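Long-range contacts in cytoplasmic protein (Cryptococcus neoformans var. grubii serotype A, PDB 7LPQ), which probably hydrolyses the beta-glucosidic bond of steryl glucosides, separating glucose from the sterol: residues G95-R100 / R667-A672; E106-A111 / A119-I124. All coordinates share one frame; numbering follows the deposited sequence.

Contact 1 (G95-R100 / R667-A672); sequences GYNLLR and RPYPVA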
loop_
_atom_site.group_PDB
_atom_site.type_symbol
_atom_site.label_atom_id
_atom_site.label_comp_id
_atom_site.label_asym_id
_atom_site.label_seq_id
_atom_site.Cartn_x
_atom_site.Cartn_y
_atom_site.Cartn_z
ATOM N N GLY A 95 11.073 -17.606 -2.234
ATOM C CA GLY A 95 10.638 -17.967 -0.902
ATOM C C GLY A 95 9.391 -17.273 -0.400
ATOM O O GLY A 95 9.053 -17.424 0.781
ATOM N N TYR A 96 8.691 -16.529 -1.247
ATOM C CA TYR A 96 7.523 -15.791 -0.796
ATOM C C TYR A 96 6.312 -16.712 -0.677
ATOM O O TYR A 96 6.116 -17.621 -1.487
ATOM C CB TYR A 96 7.226 -14.638 -1.754
ATOM C CG TYR A 96 8.324 -13.587 -1.812
ATOM C CD1 TYR A 96 9.106 -13.306 -0.696
ATOM C CD2 TYR A 96 8.574 -12.880 -2.979
ATOM C CE1 TYR A 96 10.111 -12.342 -0.739
ATOM C CE2 TYR A 96 9.572 -11.910 -3.034
ATOM C CZ TYR A 96 10.339 -11.650 -1.911
ATOM O OH TYR A 96 11.325 -10.701 -1.956
ATOM N N ASN A 97 5.506 -16.472 0.355
ATOM C CA ASN A 97 4.270 -17.205 0.584
ATOM C C ASN A 97 3.058 -16.287 0.665
ATOM O O ASN A 97 1.972 -16.744 1.047
ATOM C CB ASN A 97 4.379 -18.030 1.871
ATOM C CG ASN A 97 4.851 -17.215 3.050
ATOM O OD1 ASN A 97 4.961 -15.996 2.964
ATOM N ND2 ASN A 97 5.145 -17.882 4.162
ATOM N N LEU A 98 3.213 -15.006 0.317
ATOM C CA LEU A 98 2.177 -14.008 0.524
ATOM C C LEU A 98 2.077 -13.081 -0.675
ATOM O O LEU A 98 3.085 -12.697 -1.266
ATOM C CB LEU A 98 2.463 -13.181 1.779
ATOM C CG LEU A 98 1.541 -11.996 2.033
ATOM C CD1 LEU A 98 0.134 -12.459 2.357
ATOM C CD2 LEU A 98 2.115 -11.122 3.167
ATOM N N LEU A 99 0.847 -12.729 -1.028
ATOM C CA LEU A 99 0.587 -11.732 -2.059
ATOM C C LEU A 99 -0.519 -10.812 -1.567
ATOM O O LEU A 99 -1.600 -11.277 -1.195
ATOM C CB LEU A 99 0.191 -12.379 -3.389
ATOM C CG LEU A 99 1.160 -13.404 -3.978
ATOM C CD1 LEU A 99 0.460 -14.194 -5.085
ATOM C CD2 LEU A 99 2.423 -12.747 -4.508
ATOM N N ARG A 100 -0.243 -9.517 -1.539
ATOM C CA ARG A 100 -1.271 -8.502 -1.348
ATOM C C ARG A 100 -1.820 -8.200 -2.732
ATOM O O ARG A 100 -1.133 -7.584 -3.552
ATOM C CB ARG A 100 -0.691 -7.262 -0.676
ATOM C CG ARG A 100 -1.715 -6.182 -0.335
ATOM C CD ARG A 100 -1.174 -5.222 0.691
ATOM N NE ARG A 100 -2.056 -4.080 0.942
ATOM C CZ ARG A 100 -1.897 -2.866 0.409
ATOM N NH1 ARG A 100 -0.903 -2.624 -0.437
ATOM N NH2 ARG A 100 -2.740 -1.888 0.722
ATOM N N ARG A 667 15.653 -13.331 1.080
ATOM C CA ARG A 667 16.381 -13.517 2.323
ATOM C C ARG A 667 15.913 -14.785 3.023
ATOM O O ARG A 667 14.776 -15.231 2.812
ATOM C CB ARG A 667 16.177 -12.318 3.271
ATOM C CG ARG A 667 16.098 -10.954 2.575
ATOM C CD ARG A 667 15.307 -9.950 3.410
ATOM N NE ARG A 667 15.901 -9.750 4.727
ATOM C CZ ARG A 667 16.959 -8.978 4.965
ATOM N NH1 ARG A 667 17.545 -8.322 3.972
ATOM N NH2 ARG A 667 17.431 -8.858 6.201
ATOM N N PRO A 668 16.767 -15.382 3.851
ATOM C CA PRO A 668 16.313 -16.494 4.692
ATOM C C PRO A 668 15.356 -16.008 5.766
ATOM O O PRO A 668 15.477 -14.897 6.283
ATOM C CB PRO A 668 17.612 -17.030 5.305
ATOM C CG PRO A 668 18.529 -15.835 5.330
ATOM C CD PRO A 668 18.185 -15.034 4.099
ATOM N N TYR A 669 14.382 -16.847 6.095
ATOM C CA TYR A 669 13.433 -16.521 7.151
ATOM C C TYR A 669 12.639 -17.774 7.500
ATOM O O TYR A 669 12.544 -18.696 6.685
ATOM C CB TYR A 669 12.490 -15.384 6.727
ATOM C CG TYR A 669 11.338 -15.806 5.827
ATOM C CD1 TYR A 669 11.510 -15.933 4.458
ATOM C CD2 TYR A 669 10.080 -16.044 6.355
ATOM C CE1 TYR A 669 10.461 -16.297 3.637
ATOM C CE2 TYR A 669 9.019 -16.408 5.548
ATOM C CZ TYR A 669 9.212 -16.531 4.186
ATOM O OH TYR A 669 8.153 -16.887 3.379
ATOM N N PRO A 670 12.056 -17.817 8.701
ATOM C CA PRO A 670 11.297 -18.999 9.117
ATOM C C PRO A 670 9.827 -18.921 8.747
ATOM O O PRO A 670 9.085 -18.108 9.308
ATOM C CB PRO A 670 11.498 -19.003 10.638
ATOM C CG PRO A 670 11.564 -17.560 10.986
ATOM C CD PRO A 670 12.159 -16.829 9.792
ATOM N N VAL A 671 9.384 -19.776 7.822
ATOM C CA VAL A 671 7.995 -19.713 7.379
ATOM C C VAL A 671 7.058 -20.198 8.477
ATOM O O VAL A 671 5.968 -19.649 8.663
ATOM C CB VAL A 671 7.808 -20.513 6.077
ATOM C CG1 VAL A 671 8.732 -19.974 4.991
ATOM C CG2 VAL A 671 8.074 -21.986 6.303
ATOM N N ALA A 672 7.465 -21.222 9.228
ATOM C CA ALA A 672 6.639 -21.780 10.293
ATOM C C ALA A 672 7.548 -22.269 11.409
ATOM O O ALA A 672 8.592 -22.875 11.145
ATOM C CB ALA A 672 5.758 -22.923 9.778
#
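Tyr669 spans the gap to Gly95 and Asn97, carried there by a chain that comes in at Arg667. The guanidinium group of Arg667 is engaged elsewhere, in salt bridges to Asp554 and Asp561, while the carbonyl O of Arg667 lies at the edge of the Tyr669 ring, in plane. The CG of Tyr669 stands between backbone N and carbonyl carbon (chi1 80°), which sends the ring toward residues 95-97. Its OH donates to Gly95 O at 2.8 Å, with a C=O...donor angle of 162°, nearly straight onto the carbonyl. Gly95 closes the preceding helix in a Schellman motif with positive phi; a CB here would be jammed against the carbonyl O of the residue before and would also point at the Tyr669 ring, so glycine suits the place. The Asn97 amide is turned 73° from the ring; ND2 comes within 3.3 Å of Tyr669 OH, but at too poor an angle to bond. That amide instead binds strand 35-43, OD1 taking Arg39 N and ND2 giving to Val37 O. Val671 then sets its CB 4.2 Å from Asn97 ND2, and with Ala672 it forms a classic beta bulge against strand 707-710. Chemically, one directional hydrogen bond from a buried phenol satisfies the carbonyl of a helix-ending glycine and ties the TIM barrel to the C-terminal domain.

Contact 2 (E106-A111 / A119-I124); sequences ESLEHA and AYMDYI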
loop_
_atom_site.group_PDB
_atom_site.type_symbol
_atom_site.label_atom_id
_atom_site.label_comp_id
_atom_site.label_asym_id
_atom_site.label_seq_id
_atom_site.Cartn_x
_atom_site.Cartn_y
_atom_site.Cartn_z
ATOM N N GLU A 106 -12.375 1.377 -9.695
ATOM C CA GLU A 106 -12.611 1.655 -11.107
ATOM C C GLU A 106 -12.763 0.360 -11.895
ATOM O O GLU A 106 -13.707 0.198 -12.677
ATOM C CB GLU A 106 -11.467 2.498 -11.677
ATOM C CG GLU A 106 -11.529 2.684 -13.188
ATOM C CD GLU A 106 -10.409 3.550 -13.749
ATOM O OE1 GLU A 106 -10.553 4.014 -14.889
ATOM O OE2 GLU A 106 -9.382 3.758 -13.063
ATOM N N SER A 107 -11.835 -0.578 -11.701
ATOM C CA SER A 107 -11.850 -1.801 -12.484
ATOM C C SER A 107 -13.113 -2.622 -12.247
ATOM O O SER A 107 -13.436 -3.492 -13.066
ATOM C CB SER A 107 -10.609 -2.635 -12.162
ATOM O OG SER A 107 -10.693 -3.174 -10.853
ATOM N N LEU A 108 -13.838 -2.359 -11.163
ATOM C CA LEU A 108 -15.062 -3.089 -10.869
ATOM C C LEU A 108 -16.327 -2.386 -11.350
ATOM O O LEU A 108 -17.296 -3.065 -11.702
ATOM C CB LEU A 108 -15.193 -3.331 -9.360
ATOM C CG LEU A 108 -14.089 -4.119 -8.669
ATOM C CD1 LEU A 108 -14.396 -4.256 -7.179
ATOM C CD2 LEU A 108 -13.918 -5.479 -9.304
ATOM N N GLU A 109 -16.350 -1.051 -11.379
ATOM C CA GLU A 109 -17.591 -0.301 -11.549
ATOM C C GLU A 109 -17.391 0.893 -12.478
ATOM O O GLU A 109 -17.968 1.965 -12.273
ATOM C CB GLU A 109 -18.127 0.154 -10.191
ATOM C CG GLU A 109 -19.630 0.408 -10.139
ATOM C CD GLU A 109 -20.111 0.752 -8.743
ATOM O OE1 GLU A 109 -19.266 0.867 -7.836
ATOM O OE2 GLU A 109 -21.333 0.903 -8.545
ATOM N N HIS A 110 -16.594 0.717 -13.533
ATOM C CA HIS A 110 -16.300 1.831 -14.431
ATOM C C HIS A 110 -17.476 2.155 -15.352
ATOM O O HIS A 110 -17.717 3.326 -15.666
ATOM C CB HIS A 110 -15.060 1.515 -15.260
ATOM C CG HIS A 110 -15.131 0.209 -15.991
ATOM N ND1 HIS A 110 -15.556 0.108 -17.298
ATOM C CD2 HIS A 110 -14.818 -1.050 -15.600
ATOM C CE1 HIS A 110 -15.504 -1.157 -17.680
ATOM N NE2 HIS A 110 -15.063 -1.881 -16.666
ATOM N N ALA A 111 -18.218 1.140 -15.799
ATOM C CA ALA A 111 -19.317 1.386 -16.730
ATOM C C ALA A 111 -20.329 2.365 -16.144
ATOM O O ALA A 111 -20.901 3.190 -16.870
ATOM C CB ALA A 111 -20.003 0.062 -17.100
ATOM N N ALA A 119 -16.823 -9.736 -15.826
ATOM C CA ALA A 119 -15.751 -10.431 -16.534
ATOM C C ALA A 119 -14.412 -10.218 -15.838
ATOM O O ALA A 119 -13.607 -11.155 -15.734
ATOM C CB ALA A 119 -15.688 -9.957 -17.990
ATOM N N TYR A 120 -14.162 -8.998 -15.339
ATOM C CA TYR A 120 -12.890 -8.737 -14.670
ATOM C C TYR A 120 -12.813 -9.404 -13.299
ATOM O O TYR A 120 -11.715 -9.759 -12.850
ATOM C CB TYR A 120 -12.647 -7.232 -14.527
ATOM C CG TYR A 120 -11.287 -6.904 -13.970
ATOM C CD1 TYR A 120 -10.136 -7.264 -14.657
ATOM C CD2 TYR A 120 -11.148 -6.257 -12.751
ATOM C CE1 TYR A 120 -8.886 -6.979 -14.151
ATOM C CE2 TYR A 120 -9.907 -5.968 -12.237
ATOM C CZ TYR A 120 -8.776 -6.328 -12.940
ATOM O OH TYR A 120 -7.523 -6.043 -12.424
ATOM N N MET A 121 -13.953 -9.565 -12.609
ATOM C CA MET A 121 -13.932 -10.286 -11.343
ATOM C C MET A 121 -13.719 -11.779 -11.561
ATOM O O MET A 121 -13.108 -12.450 -10.716
ATOM C CB MET A 121 -15.242 -10.103 -10.592
ATOM C CG MET A 121 -15.789 -8.698 -10.532
ATOM S SD MET A 121 -16.930 -8.642 -9.114
ATOM C CE MET A 121 -18.137 -7.469 -9.639
ATOM N N ASP A 122 -14.237 -12.311 -12.675
ATOM C CA ASP A 122 -13.919 -13.680 -13.045
ATOM C C ASP A 122 -12.432 -13.816 -13.352
ATOM O O ASP A 122 -11.798 -14.815 -12.990
ATOM C CB ASP A 122 -14.763 -14.092 -14.240
ATOM C CG ASP A 122 -16.243 -14.241 -13.895
ATOM O OD1 ASP A 122 -16.573 -14.328 -12.687
ATOM O OD2 ASP A 122 -17.067 -14.270 -14.835
ATOM N N TYR A 123 -11.853 -12.805 -14.012
ATOM C CA TYR A 123 -10.410 -12.796 -14.234
ATOM C C TYR A 123 -9.655 -12.796 -12.910
ATOM O O TYR A 123 -8.650 -13.500 -12.754
ATOM C CB TYR A 123 -10.008 -11.578 -15.066
ATOM C CG TYR A 123 -8.530 -11.301 -14.987
ATOM C CD1 TYR A 123 -7.633 -12.002 -15.792
ATOM C CD2 TYR A 123 -8.022 -10.370 -14.093
ATOM C CE1 TYR A 123 -6.269 -11.768 -15.709
ATOM C CE2 TYR A 123 -6.668 -10.127 -14.011
ATOM C CZ TYR A 123 -5.797 -10.829 -14.819
ATOM O OH TYR A 123 -4.442 -10.603 -14.733
ATOM N N ILE A 124 -10.118 -12.001 -11.946
ATOM C CA ILE A 124 -9.494 -11.991 -10.629
ATOM C C ILE A 124 -9.574 -13.372 -10.002
ATOM O O ILE A 124 -8.602 -13.862 -9.411
ATOM C CB ILE A 124 -10.155 -10.918 -9.741
ATOM C CG1 ILE A 124 -9.800 -9.525 -10.268
ATOM C CG2 ILE A 124 -9.728 -11.069 -8.278
ATOM C CD1 ILE A 124 -10.516 -8.385 -9.551
#
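Ser107 and Tyr120 meet most closely here: Ser107 OG lies 3.2 Å from Tyr120 CE2, approaching the ring obliquely, while Ser107 CB is 3.4 Å from the same carbon. The serine hydroxyl finds its polar partner outside the pair, in a hydrogen bond with Thr104 O. A small residue suits this place, because a tyrosine ring lies directly against its CB.

Tyr120 holds CG anti to the backbone N (chi1 -174°), extending the ring from helix 118-133 toward Ser107. Its OH is anchored by Lys75 O, so the phenol combines an apolar ring with a satisfied polar end. One turn on, Ile124 CG1 sits 4.1 Å above the plane of the Tyr120 ring, offset toward the rim.

Leu108 makes its contacts through one methyl, CD2. With CG anti to the carbonyl carbon (chi1 -59°), Leu108 CD2 touches Met121 CG at 3.9 Å, and the two side chains cross at about a right angle. Leu108 CD2 also approaches the edge of the Tyr120 ring, near its plane, and stands 4.5 Å from Ile124 CD1. The flexible thioether chain of Met121 is well suited to fitting between this leucine and Leu247 of helix 232-254, while branched Leu108 and Ile124 also touch strand 98-104, at Phe103 and Tyr101 respectively.

Van der Waals packing thus joins a short helix, 105-109, to the outer helix that follows it. This is the beta-alpha connection of a TIM barrel, the fold of glycoside hydrolase family 5, in which strand 98-104 leads through helix 118-133 to the parallel strand 137-143.

Strand 98-104 connects the two places. Contact 1 lies just before its start, where the C-terminal domain meets the barrel, and contact 2 follows its end, where helix 105-109 packs against helix 118-133. Their centres are 29 Å apart and their nearest atoms about 10 Å apart; in sequence, contact 2 is nested within the long loop that contact 1 closes. Between them Arg100 forms salt bridges with Asp267 and Glu521, from two other strands of the barrel. In TIM barrels the active site lies at the C-terminal ends of the strands, so contact 1 is probably on the far side from it, and contact 2 probably lies toward the end that carries it.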